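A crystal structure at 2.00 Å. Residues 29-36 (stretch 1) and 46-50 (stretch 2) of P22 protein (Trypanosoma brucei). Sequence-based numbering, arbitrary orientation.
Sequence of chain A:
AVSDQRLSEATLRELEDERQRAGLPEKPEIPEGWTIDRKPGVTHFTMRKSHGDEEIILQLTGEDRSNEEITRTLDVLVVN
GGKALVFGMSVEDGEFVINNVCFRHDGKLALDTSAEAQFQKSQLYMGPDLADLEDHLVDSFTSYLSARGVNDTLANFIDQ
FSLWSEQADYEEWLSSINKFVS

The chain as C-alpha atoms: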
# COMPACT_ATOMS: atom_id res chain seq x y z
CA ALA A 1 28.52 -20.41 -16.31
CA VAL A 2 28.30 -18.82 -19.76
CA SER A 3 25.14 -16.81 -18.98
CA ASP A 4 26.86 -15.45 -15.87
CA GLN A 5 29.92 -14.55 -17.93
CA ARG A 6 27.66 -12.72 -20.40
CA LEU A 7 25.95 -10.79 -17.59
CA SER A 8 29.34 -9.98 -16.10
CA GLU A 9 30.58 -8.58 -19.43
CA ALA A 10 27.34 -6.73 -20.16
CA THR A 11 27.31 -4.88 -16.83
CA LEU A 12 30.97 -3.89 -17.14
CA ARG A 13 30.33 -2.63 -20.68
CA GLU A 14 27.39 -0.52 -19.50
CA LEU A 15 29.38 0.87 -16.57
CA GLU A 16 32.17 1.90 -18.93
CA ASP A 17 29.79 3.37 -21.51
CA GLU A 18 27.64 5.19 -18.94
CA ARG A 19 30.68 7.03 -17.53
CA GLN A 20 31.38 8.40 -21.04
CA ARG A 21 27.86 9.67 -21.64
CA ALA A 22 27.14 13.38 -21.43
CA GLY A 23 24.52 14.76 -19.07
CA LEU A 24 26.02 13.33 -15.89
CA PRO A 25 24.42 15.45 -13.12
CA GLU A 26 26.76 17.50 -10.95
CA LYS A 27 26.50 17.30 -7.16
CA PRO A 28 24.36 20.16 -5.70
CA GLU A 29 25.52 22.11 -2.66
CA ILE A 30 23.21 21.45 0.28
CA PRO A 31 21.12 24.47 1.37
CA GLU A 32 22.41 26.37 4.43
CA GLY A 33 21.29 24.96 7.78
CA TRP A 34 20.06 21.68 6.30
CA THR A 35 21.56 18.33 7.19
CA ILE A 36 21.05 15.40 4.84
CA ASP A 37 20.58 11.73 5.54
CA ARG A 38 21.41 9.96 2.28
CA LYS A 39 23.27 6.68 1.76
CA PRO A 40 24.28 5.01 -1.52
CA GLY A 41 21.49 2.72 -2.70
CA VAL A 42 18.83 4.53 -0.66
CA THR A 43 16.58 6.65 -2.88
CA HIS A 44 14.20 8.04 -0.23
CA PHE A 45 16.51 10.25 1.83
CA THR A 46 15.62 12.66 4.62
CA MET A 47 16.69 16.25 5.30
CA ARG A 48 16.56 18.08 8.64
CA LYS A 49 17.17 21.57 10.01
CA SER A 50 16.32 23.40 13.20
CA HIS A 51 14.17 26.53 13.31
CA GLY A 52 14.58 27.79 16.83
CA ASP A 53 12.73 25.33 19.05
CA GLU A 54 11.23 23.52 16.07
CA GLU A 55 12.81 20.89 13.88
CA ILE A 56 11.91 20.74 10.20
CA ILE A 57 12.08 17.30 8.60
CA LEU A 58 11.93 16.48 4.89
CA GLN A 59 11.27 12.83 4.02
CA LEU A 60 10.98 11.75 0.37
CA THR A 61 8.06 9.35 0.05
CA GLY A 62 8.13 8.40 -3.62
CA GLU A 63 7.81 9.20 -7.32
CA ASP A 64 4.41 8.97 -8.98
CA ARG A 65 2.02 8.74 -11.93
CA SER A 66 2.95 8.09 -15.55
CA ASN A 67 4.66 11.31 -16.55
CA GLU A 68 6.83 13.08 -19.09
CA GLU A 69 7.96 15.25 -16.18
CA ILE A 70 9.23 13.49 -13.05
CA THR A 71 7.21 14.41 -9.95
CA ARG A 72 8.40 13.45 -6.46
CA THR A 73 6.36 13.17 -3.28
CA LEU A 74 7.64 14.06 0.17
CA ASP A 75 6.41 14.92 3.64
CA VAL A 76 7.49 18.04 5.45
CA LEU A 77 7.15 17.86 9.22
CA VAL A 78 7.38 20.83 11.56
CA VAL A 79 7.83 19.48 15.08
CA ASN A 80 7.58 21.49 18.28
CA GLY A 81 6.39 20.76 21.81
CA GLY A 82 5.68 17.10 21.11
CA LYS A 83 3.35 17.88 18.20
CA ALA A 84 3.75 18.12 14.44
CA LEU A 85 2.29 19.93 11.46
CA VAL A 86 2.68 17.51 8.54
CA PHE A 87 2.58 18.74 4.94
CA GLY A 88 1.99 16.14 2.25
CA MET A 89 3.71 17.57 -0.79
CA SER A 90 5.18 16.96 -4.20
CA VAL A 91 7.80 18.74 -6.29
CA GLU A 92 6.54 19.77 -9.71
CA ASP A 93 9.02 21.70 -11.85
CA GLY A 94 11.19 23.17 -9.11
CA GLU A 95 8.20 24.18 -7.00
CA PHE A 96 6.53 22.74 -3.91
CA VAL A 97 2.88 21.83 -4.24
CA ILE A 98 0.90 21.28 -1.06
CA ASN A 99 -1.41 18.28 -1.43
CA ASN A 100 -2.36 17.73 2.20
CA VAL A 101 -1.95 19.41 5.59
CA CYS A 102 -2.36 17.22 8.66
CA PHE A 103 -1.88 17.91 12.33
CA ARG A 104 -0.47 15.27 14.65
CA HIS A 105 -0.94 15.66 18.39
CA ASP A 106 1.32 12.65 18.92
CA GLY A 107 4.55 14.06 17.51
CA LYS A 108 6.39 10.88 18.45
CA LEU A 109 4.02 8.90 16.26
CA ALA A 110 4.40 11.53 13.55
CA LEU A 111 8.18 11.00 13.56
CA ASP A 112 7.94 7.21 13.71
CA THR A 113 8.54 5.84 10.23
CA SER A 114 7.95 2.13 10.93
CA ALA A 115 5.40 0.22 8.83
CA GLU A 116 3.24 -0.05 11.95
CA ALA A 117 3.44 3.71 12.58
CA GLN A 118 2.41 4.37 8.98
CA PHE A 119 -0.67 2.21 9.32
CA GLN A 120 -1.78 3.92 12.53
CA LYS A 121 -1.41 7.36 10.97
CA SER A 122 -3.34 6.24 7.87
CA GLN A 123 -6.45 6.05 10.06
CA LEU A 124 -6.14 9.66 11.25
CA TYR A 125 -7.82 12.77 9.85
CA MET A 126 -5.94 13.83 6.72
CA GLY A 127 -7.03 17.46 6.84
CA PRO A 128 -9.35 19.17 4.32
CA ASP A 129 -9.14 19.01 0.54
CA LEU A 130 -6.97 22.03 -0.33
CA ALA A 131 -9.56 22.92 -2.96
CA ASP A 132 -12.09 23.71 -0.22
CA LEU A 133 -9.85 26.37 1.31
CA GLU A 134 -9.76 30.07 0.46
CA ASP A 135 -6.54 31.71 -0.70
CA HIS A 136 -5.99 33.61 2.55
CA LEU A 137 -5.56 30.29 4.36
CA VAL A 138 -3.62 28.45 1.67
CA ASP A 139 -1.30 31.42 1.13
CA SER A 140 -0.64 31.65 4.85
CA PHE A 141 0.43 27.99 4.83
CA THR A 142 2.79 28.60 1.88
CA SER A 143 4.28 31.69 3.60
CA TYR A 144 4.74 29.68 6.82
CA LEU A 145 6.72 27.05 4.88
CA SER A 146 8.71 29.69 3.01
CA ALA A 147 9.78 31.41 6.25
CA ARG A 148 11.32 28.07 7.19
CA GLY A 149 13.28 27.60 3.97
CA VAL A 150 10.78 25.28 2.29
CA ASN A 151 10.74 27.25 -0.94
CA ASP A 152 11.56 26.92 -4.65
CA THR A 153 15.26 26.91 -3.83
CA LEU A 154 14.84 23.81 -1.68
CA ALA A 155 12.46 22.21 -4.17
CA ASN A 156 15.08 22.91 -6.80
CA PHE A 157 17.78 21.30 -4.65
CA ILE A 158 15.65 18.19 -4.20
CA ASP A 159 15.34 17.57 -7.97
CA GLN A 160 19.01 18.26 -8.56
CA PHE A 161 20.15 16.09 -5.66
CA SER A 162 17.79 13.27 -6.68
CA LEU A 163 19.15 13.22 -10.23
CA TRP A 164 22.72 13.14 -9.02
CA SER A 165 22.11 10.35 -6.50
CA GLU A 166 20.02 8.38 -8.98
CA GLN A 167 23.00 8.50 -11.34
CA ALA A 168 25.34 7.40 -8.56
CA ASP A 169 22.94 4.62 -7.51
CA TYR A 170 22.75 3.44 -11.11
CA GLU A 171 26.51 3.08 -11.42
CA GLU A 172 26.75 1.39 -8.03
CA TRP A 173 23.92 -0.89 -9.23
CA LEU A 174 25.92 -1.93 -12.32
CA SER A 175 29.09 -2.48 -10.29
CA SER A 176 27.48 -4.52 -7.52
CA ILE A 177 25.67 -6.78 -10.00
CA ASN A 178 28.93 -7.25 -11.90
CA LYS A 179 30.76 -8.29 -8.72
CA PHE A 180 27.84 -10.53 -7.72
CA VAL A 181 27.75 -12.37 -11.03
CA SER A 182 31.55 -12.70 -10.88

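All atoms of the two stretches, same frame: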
# COMPACT_ATOMS: atom_id res chain seq x y z
N GLU A 29 25.06 21.72 -3.98
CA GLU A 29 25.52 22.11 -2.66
C GLU A 29 24.27 22.12 -1.80
O GLU A 29 23.24 22.66 -2.20
CB GLU A 29 26.18 23.49 -2.71
CG GLU A 29 27.41 23.52 -3.61
CD GLU A 29 28.05 24.89 -3.72
OE1 GLU A 29 27.36 25.83 -4.19
OE2 GLU A 29 29.23 25.03 -3.35
N ILE A 30 24.36 21.52 -0.62
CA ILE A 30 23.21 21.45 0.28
C ILE A 30 22.87 22.80 0.87
O ILE A 30 23.76 23.51 1.35
CB ILE A 30 23.46 20.44 1.42
CG1 ILE A 30 22.20 20.30 2.28
CG2 ILE A 30 24.63 20.91 2.26
CD1 ILE A 30 22.26 19.16 3.25
N PRO A 31 21.59 23.19 0.83
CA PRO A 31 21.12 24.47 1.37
C PRO A 31 21.56 24.70 2.81
O PRO A 31 21.56 23.79 3.63
CB PRO A 31 19.60 24.36 1.24
CG PRO A 31 19.42 23.51 0.02
CD PRO A 31 20.47 22.43 0.23
N GLU A 32 21.94 25.95 3.11
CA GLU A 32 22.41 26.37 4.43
C GLU A 32 21.49 25.95 5.58
O GLU A 32 20.28 26.15 5.52
CB GLU A 32 22.56 27.89 4.44
CG GLU A 32 23.40 28.47 5.56
CD GLU A 32 24.89 28.31 5.32
OE1 GLU A 32 25.34 28.57 4.18
OE2 GLU A 32 25.62 27.94 6.27
N GLY A 33 22.07 25.38 6.63
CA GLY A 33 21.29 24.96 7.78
C GLY A 33 20.73 23.55 7.69
O GLY A 33 20.41 22.94 8.71
N TRP A 34 20.60 23.02 6.48
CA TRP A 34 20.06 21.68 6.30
C TRP A 34 21.10 20.59 6.42
O TRP A 34 22.23 20.73 5.96
CB TRP A 34 19.40 21.54 4.93
CG TRP A 34 18.14 22.32 4.77
CD1 TRP A 34 18.01 23.57 4.24
CD2 TRP A 34 16.82 21.87 5.09
NE1 TRP A 34 16.68 23.92 4.21
CE2 TRP A 34 15.93 22.90 4.72
CE3 TRP A 34 16.30 20.69 5.65
CZ2 TRP A 34 14.55 22.79 4.90
CZ3 TRP A 34 14.92 20.59 5.82
CH2 TRP A 34 14.06 21.63 5.44
N THR A 35 20.70 19.49 7.05
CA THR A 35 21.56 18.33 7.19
C THR A 35 20.90 17.33 6.26
O THR A 35 19.70 17.42 6.02
CB THR A 35 21.55 17.78 8.62
OG1 THR A 35 22.45 16.68 8.71
CG2 THR A 35 20.15 17.30 9.00
N ILE A 36 21.66 16.38 5.72
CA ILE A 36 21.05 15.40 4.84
C ILE A 36 21.43 13.98 5.20
O ILE A 36 22.59 13.67 5.48
CB ILE A 36 21.38 15.68 3.37
CG1 ILE A 36 20.59 14.72 2.48
CG2 ILE A 36 22.86 15.56 3.12
CD1 ILE A 36 20.31 15.25 1.09
N THR A 46 16.29 11.69 3.76
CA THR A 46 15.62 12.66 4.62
C THR A 46 16.54 13.85 4.87
O THR A 46 17.76 13.71 4.90
CB THR A 46 15.25 12.04 5.97
OG1 THR A 46 16.44 11.78 6.71
CG2 THR A 46 14.50 10.73 5.78
N MET A 47 15.94 15.03 5.02
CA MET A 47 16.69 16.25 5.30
C MET A 47 16.13 16.85 6.59
O MET A 47 14.94 16.74 6.85
CB MET A 47 16.53 17.24 4.16
CG MET A 47 17.08 16.77 2.82
SD MET A 47 16.86 17.99 1.51
CE MET A 47 17.93 19.30 2.11
N ARG A 48 16.99 17.48 7.38
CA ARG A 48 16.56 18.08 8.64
C ARG A 48 17.27 19.40 8.91
O ARG A 48 18.40 19.61 8.49
CB ARG A 48 16.84 17.13 9.80
CG ARG A 48 16.34 15.71 9.61
CD ARG A 48 16.55 14.89 10.87
NE ARG A 48 16.01 13.53 10.77
CZ ARG A 48 16.54 12.57 10.02
NH1 ARG A 48 17.61 12.81 9.28
NH2 ARG A 48 16.00 11.36 10.02
N LYS A 49 16.60 20.29 9.63
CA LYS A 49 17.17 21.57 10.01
C LYS A 49 16.38 22.07 11.20
O LYS A 49 15.21 21.73 11.35
CB LYS A 49 17.07 22.60 8.88
CG LYS A 49 15.65 22.95 8.49
CD LYS A 49 15.58 24.26 7.70
CE LYS A 49 15.83 25.46 8.59
NZ LYS A 49 15.61 26.75 7.89
N SER A 50 17.02 22.86 12.06
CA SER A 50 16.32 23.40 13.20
C SER A 50 15.82 24.79 12.84
O SER A 50 16.35 25.45 11.94
CB SER A 50 17.23 23.46 14.44
OG SER A 50 18.43 24.17 14.19

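The contact is organised by one pair of residues, Thr35 and Arg48, whose backbones bond to each other twice. Thr35 N donates to Arg48 O at 2.7 Å, and Arg48 N returns the bond to Thr35 O at 3.0 Å; both are nearly straight, with angles of 164° and 162° at the hydrogen. This closed ring is the hydrogen-bonded pair of an antiparallel ladder. The next pair, Ile36 with Met47, is the non-hydrogen-bonded kind, and its CA atoms draw in to 4.5 Å, against 5.2 Å for Thr35 and Arg48. The two carbonyls also accept weaker CA-H...O contacts: Trp34 CA lies 3.4 Å from Arg48 O, and Met47 CA 3.3 Å from Thr35 O.

Alternation along the strands then sorts the side chains. Thr35 and Arg48 share the more open face, where Thr35 CG2 packs 3.4 Å from Arg48 CB. Ile36 and Met47 share the other, with Ile36 CD1 4.0 Å from Met47 CG. Buried Met47 extends the apolar patch beyond the ladder: its CB is 3.8 Å from Trp34 CE3, while its terminal CE reaches Ile30 CG1 and Pro31 CD, each at 4.4 Å.

Lys49 covers one face of the Trp34 indole with its aliphatic chain. Its CG sits 3.5 Å from the centroid of the six-membered ring, only 3° off the normal, a CH-pi contact, and its CD comes within 3.3 Å of Trp34 CE2. The methylenes thus serve the packing while NZ finds a hydrogen bond elsewhere in the structure.

Before the ladder, a type II turn from Pro31 to Trp34 is closed by Trp34 N donating to Pro31 O at 3.1 Å. Gly33, at phi 88°, suits this turn: a CB there would jam against the preceding carbonyl oxygen.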